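Local coordinates for xylose isomerase domain protein TIM barrel (Planctomyces limnophilus, PDB 3TVA) that probably acts as an isomerase of the xylose isomerase-like family and binds a magnesium ion in its TIM barrel, at residues L233-T245 with A276-A288. Numbering follows the deposited sequence. Where two conformers were deposited one is given.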
loop_
_atom_site.group_PDB
_atom_site.type_symbol
_atom_site.label_atom_id
_atom_site.label_comp_id
_atom_site.label_asym_id
_atom_site.label_seq_id
_atom_site.Cartn_x
_atom_site.Cartn_y
_atom_site.Cartn_z
ATOM N N LEU A 233 5.980 -2.560 14.958
ATOM C CA LEU A 233 4.628 -3.101 15.005
ATOM C C LEU A 233 4.239 -3.497 16.431
ATOM O O LEU A 233 4.973 -4.220 17.102
ATOM C CB LEU A 233 4.518 -4.321 14.094
ATOM C CG LEU A 233 3.102 -4.624 13.614
ATOM C CD1 LEU A 233 2.675 -3.552 12.622
ATOM C CD2 LEU A 233 2.995 -6.017 13.002
ATOM N N GLY A 234 3.092 -3.001 16.892
ATOM C CA GLY A 234 2.601 -3.323 18.220
ATOM C C GLY A 234 2.999 -2.335 19.298
ATOM O O GLY A 234 2.480 -2.402 20.413
ATOM N N THR A 235 3.946 -1.447 19.000
ATOM C CA THR A 235 4.363 -0.461 19.997
ATOM C C THR A 235 3.669 0.892 19.825
ATOM O O THR A 235 3.906 1.812 20.606
ATOM C CB THR A 235 5.900 -0.274 20.039
ATOM O OG1 THR A 235 6.357 0.256 18.788
ATOM C CG2 THR A 235 6.587 -1.607 20.310
ATOM N N GLY A 236 2.815 1.003 18.808
ATOM C CA GLY A 236 2.137 2.256 18.518
ATOM C C GLY A 236 0.684 2.336 18.952
ATOM O O GLY A 236 0.274 1.651 19.882
ATOM N N ASP A 237 -0.077 3.208 18.290
ATOM C CA ASP A 237 -1.481 3.463 18.624
ATOM C C ASP A 237 -2.533 2.737 17.771
ATOM O O ASP A 237 -3.727 2.956 17.962
ATOM C CB ASP A 237 -1.760 4.969 18.608
ATOM C CG ASP A 237 -0.967 5.711 19.666
ATOM O OD1 ASP A 237 -0.725 5.119 20.741
ATOM O OD2 ASP A 237 -0.579 6.874 19.422
ATOM N N VAL A 238 -2.107 1.919 16.811
ATOM C CA VAL A 238 -3.075 1.205 15.989
ATOM C C VAL A 238 -3.905 0.192 16.792
ATOM O O VAL A 238 -5.117 0.147 16.609
ATOM C CB VAL A 238 -2.454 0.519 14.738
ATOM C CG1 VAL A 238 -3.494 -0.383 14.057
ATOM C CG2 VAL A 238 -1.947 1.554 13.758
ATOM N N GLY A 239 -3.333 -0.512 17.769
ATOM C CA GLY A 239 -4.057 -1.676 18.281
ATOM C C GLY A 239 -4.062 -2.907 17.377
ATOM O O GLY A 239 -5.075 -3.211 16.730
HETATM N N MSE A 240 -2.897 -3.538 17.227
HETATM C CA MSE A 240 -2.744 -4.678 16.322
HETATM C C MSE A 240 -3.797 -5.774 16.519
HETATM O O MSE A 240 -4.333 -6.306 15.549
HETATM C CB MSE A 240 -1.332 -5.259 16.419
HETATM C CG MSE A 240 -0.792 -5.847 15.107
HETATM SE SE MSE A 240 -0.967 -4.722 13.487
HETATM C CE MSE A 240 -0.474 -2.970 14.211
ATOM N N GLU A 241 -4.099 -6.107 17.767
ATOM C CA GLU A 241 -5.139 -7.096 18.027
ATOM C C GLU A 241 -6.517 -6.572 17.601
ATOM O O GLU A 241 -7.309 -7.304 16.999
ATOM C CB GLU A 241 -5.136 -7.569 19.496
ATOM C CG GLU A 241 -6.185 -8.618 19.746
ATOM C CD GLU A 241 -5.818 -9.584 20.854
ATOM O OE1 GLU A 241 -6.474 -10.649 20.933
ATOM O OE2 GLU A 241 -4.888 -9.283 21.643
ATOM N N ALA A 242 -6.790 -5.298 17.879
ATOM C CA ALA A 242 -8.033 -4.670 17.422
ATOM C C ALA A 242 -8.164 -4.668 15.890
ATOM O O ALA A 242 -9.236 -4.928 15.338
ATOM C CB ALA A 242 -8.143 -3.249 17.977
ATOM N N TYR A 243 -7.055 -4.384 15.212
ATOM C CA TYR A 243 -7.003 -4.339 13.754
ATOM C C TYR A 243 -7.251 -5.723 13.141
ATOM O O TYR A 243 -8.106 -5.879 12.270
ATOM C CB TYR A 243 -5.621 -3.808 13.342
ATOM C CG TYR A 243 -5.315 -3.699 11.858
ATOM C CD1 TYR A 243 -6.232 -3.170 10.964
ATOM C CD2 TYR A 243 -4.065 -4.079 11.367
ATOM C CE1 TYR A 243 -5.926 -3.054 9.604
ATOM C CE2 TYR A 243 -3.750 -3.966 10.016
ATOM C CZ TYR A 243 -4.683 -3.446 9.140
ATOM O OH TYR A 243 -4.365 -3.309 7.794
ATOM N N LEU A 244 -6.493 -6.722 13.597
ATOM C CA LEU A 244 -6.638 -8.080 13.090
ATOM C C LEU A 244 -8.001 -8.723 13.408
ATOM O O LEU A 244 -8.550 -9.436 12.573
ATOM C CB LEU A 244 -5.502 -8.974 13.571
ATOM C CG LEU A 244 -4.308 -9.109 12.615
ATOM C CD1 LEU A 244 -3.748 -7.761 12.289
ATOM C CD2 LEU A 244 -3.211 -10.025 13.196
ATOM N N THR A 245 -8.530 -8.462 14.599
ATOM C CA THR A 245 -9.810 -9.041 14.975
ATOM C C THR A 245 -10.921 -8.423 14.121
ATOM O O THR A 245 -11.861 -9.106 13.730
ATOM C CB THR A 245 -10.091 -8.878 16.490
ATOM O OG1 THR A 245 -8.912 -9.225 17.242
ATOM C CG2 THR A 245 -11.222 -9.771 16.919
ATOM N N ALA A 276 7.749 -8.183 14.111
ATOM C CA ALA A 276 6.410 -8.072 13.546
ATOM C C ALA A 276 5.903 -9.456 13.157
ATOM O O ALA A 276 4.753 -9.810 13.422
ATOM C CB ALA A 276 6.397 -7.130 12.327
ATOM N N LEU A 277 6.780 -10.240 12.539
ATOM C CA LEU A 277 6.437 -11.581 12.090
ATOM C C LEU A 277 6.038 -12.470 13.278
ATOM O O LEU A 277 5.067 -13.236 13.201
ATOM C CB LEU A 277 7.608 -12.179 11.293
ATOM C CG LEU A 277 7.555 -13.634 10.820
ATOM C CD1 LEU A 277 6.260 -13.925 10.100
ATOM C CD2 LEU A 277 8.734 -13.941 9.910
ATOM N N GLU A 278 6.762 -12.341 14.385
ATOM C CA GLU A 278 6.424 -13.092 15.595
ATOM C C GLU A 278 5.075 -12.665 16.205
ATOM O O GLU A 278 4.254 -13.506 16.597
ATOM C CB GLU A 278 7.533 -12.956 16.639
ATOM C CG GLU A 278 7.202 -13.647 17.949
ATOM C CD GLU A 278 8.297 -13.487 18.976
ATOM O OE1 GLU A 278 8.542 -14.451 19.733
ATOM O OE2 GLU A 278 8.909 -12.396 19.027
ATOM N N LEU A 279 4.855 -11.357 16.291
ATOM C CA LEU A 279 3.588 -10.822 16.782
ATOM C C LEU A 279 2.387 -11.257 15.919
ATOM O O LEU A 279 1.354 -11.692 16.439
ATOM C CB LEU A 279 3.661 -9.297 16.848
ATOM C CG LEU A 279 2.353 -8.631 17.262
ATOM C CD1 LEU A 279 2.053 -8.963 18.728
ATOM C CD2 LEU A 279 2.399 -7.129 17.040
ATOM N N LEU A 280 2.520 -11.149 14.598
ATOM C CA LEU A 280 1.404 -11.488 13.711
ATOM C C LEU A 280 1.143 -12.987 13.686
ATOM O O LEU A 280 -0.002 -13.428 13.531
ATOM C CB LEU A 280 1.652 -10.977 12.288
ATOM C CG LEU A 280 1.665 -9.456 12.119
ATOM C CD1 LEU A 280 2.060 -9.077 10.705
ATOM C CD2 LEU A 280 0.300 -8.861 12.462
ATOM N N THR A 281 2.206 -13.771 13.837
ATOM C CA THR A 281 2.083 -15.224 13.822
ATOM C C THR A 281 1.280 -15.690 15.043
ATOM O O THR A 281 0.426 -16.568 14.929
ATOM C CB THR A 281 3.470 -15.895 13.768
ATOM O OG1 THR A 281 4.106 -15.554 12.527
ATOM C CG2 THR A 281 3.369 -17.411 13.877
ATOM N N GLY A 282 1.551 -15.086 16.199
ATOM C CA GLY A 282 0.794 -15.373 17.411
ATOM C C GLY A 282 -0.658 -14.923 17.292
ATOM O O GLY A 282 -1.571 -15.639 17.691
ATOM N N LEU A 283 -0.888 -13.736 16.735
ATOM C CA LEU A 283 -2.263 -13.254 16.607
ATOM C C LEU A 283 -3.047 -14.078 15.582
ATOM O O LEU A 283 -4.230 -14.361 15.779
ATOM C CB LEU A 283 -2.305 -11.758 16.260
ATOM C CG LEU A 283 -1.843 -10.792 17.364
ATOM C CD1 LEU A 283 -1.717 -9.379 16.801
ATOM C CD2 LEU A 283 -2.793 -10.812 18.562
ATOM N N ARG A 284 -2.384 -14.477 14.498
ATOM C CA ARG A 284 -3.022 -15.343 13.514
ATOM C C ARG A 284 -3.448 -16.659 14.143
ATOM O O ARG A 284 -4.546 -17.139 13.891
ATOM C CB ARG A 284 -2.093 -15.630 12.330
ATOM C CG ARG A 284 -2.740 -16.478 11.228
ATOM C CD ARG A 284 -1.781 -16.654 10.048
ATOM N NE ARG A 284 -0.633 -17.473 10.433
ATOM C CZ ARG A 284 0.474 -17.619 9.707
ATOM N NH1 ARG A 284 0.597 -16.989 8.540
ATOM N NH2 ARG A 284 1.464 -18.400 10.149
ATOM N N LYS A 285 -2.573 -17.244 14.958
ATOM C CA LYS A 285 -2.873 -18.515 15.603
ATOM C C LYS A 285 -4.068 -18.387 16.547
ATOM O O LYS A 285 -4.905 -19.284 16.643
ATOM C CB LYS A 285 -1.654 -19.023 16.375
ATOM C CG LYS A 285 -1.875 -20.346 17.094
ATOM C CD LYS A 285 -0.600 -20.772 17.811
ATOM C CE LYS A 285 -0.862 -21.868 18.842
ATOM N NZ LYS A 285 -1.237 -23.159 18.207
ATOM N N LYS A 286 -4.138 -17.262 17.247
ATOM C CA LYS A 286 -5.252 -16.988 18.142
ATOM C C LYS A 286 -6.557 -16.716 17.386
ATOM O O LYS A 286 -7.592 -17.305 17.693
ATOM C CB LYS A 286 -4.914 -15.794 19.036
ATOM C CG LYS A 286 -5.978 -15.468 20.070
ATOM C CD LYS A 286 -5.676 -14.148 20.760
ATOM C CE LYS A 286 -6.727 -13.840 21.830
ATOM N NZ LYS A 286 -6.359 -12.643 22.643
ATOM N N ILE A 287 -6.512 -15.784 16.436
ATOM C CA ILE A 287 -7.719 -15.343 15.732
ATOM C C ILE A 287 -8.181 -16.226 14.565
ATOM O O ILE A 287 -9.363 -16.543 14.448
ATOM C CB ILE A 287 -7.539 -13.905 15.219
ATOM C CG1 ILE A 287 -7.185 -12.975 16.380
ATOM C CG2 ILE A 287 -8.789 -13.410 14.499
ATOM C CD1 ILE A 287 -6.659 -11.613 15.907
ATOM N N ALA A 288 -7.244 -16.626 13.709
ATOM C CA ALA A 288 -7.587 -17.382 12.508
ATOM C C ALA A 288 -7.419 -18.884 12.699
ATOM O O ALA A 288 -7.759 -19.666 11.810
ATOM C CB ALA A 288 -6.757 -16.897 11.322
#
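Leu233 opens the apolar seam: its CD2 lies 3.6 Å from Ala276 CB and meets Leu280 CG almost at a right angle, while Leu279 CD2 passes over Gly234, 4.0 Å from its CA. At the start of helix 240-245, Met240 (selenomethionine) offers its CG to Leu279 CD2 and Leu283 CD1; in the conformer given, the end of its chain leads away from helix 276-287. Leu244 then crosses Leu280 and Leu283, with CD2 3.6 Å from Leu283 CB, and Ile287 closes the row by putting CD1 3.7 Å from Leu244 CB. That same methyl sits against Thr245 OG1, a hydroxyl that in the conformer given is bonded back to Glu241 O.

The polar part lies on the outer side, where Glu241 is partly exposed and Lys286 exposed. Glu241, with CG anti to the backbone N (chi1 -178°) and the chain extended, carries its carboxylate past Leu283 CD2 to Lys286, whose NZ bonds the syn lone pair of OE1 at 2.6 Å in a salt bridge. Without the carboxylate, as with an alanine here, Lys286 NZ would probably lose its mate and Leu283 CD2 some of its cover.

The segments 240-245 and 276-287 of these helices cross at -47°, their axes 10.7 Å apart at closest. Trp11 touches both Leu244 and Ile287, and Leu280 reaches Cys212 on strand 207-216; the side chain of Leu233 is about 11 Å from the bound magnesium. This is the outer helical layer of a TIM barrel, where the C-terminal helix packs beside the preceding one, outside the parallel strands.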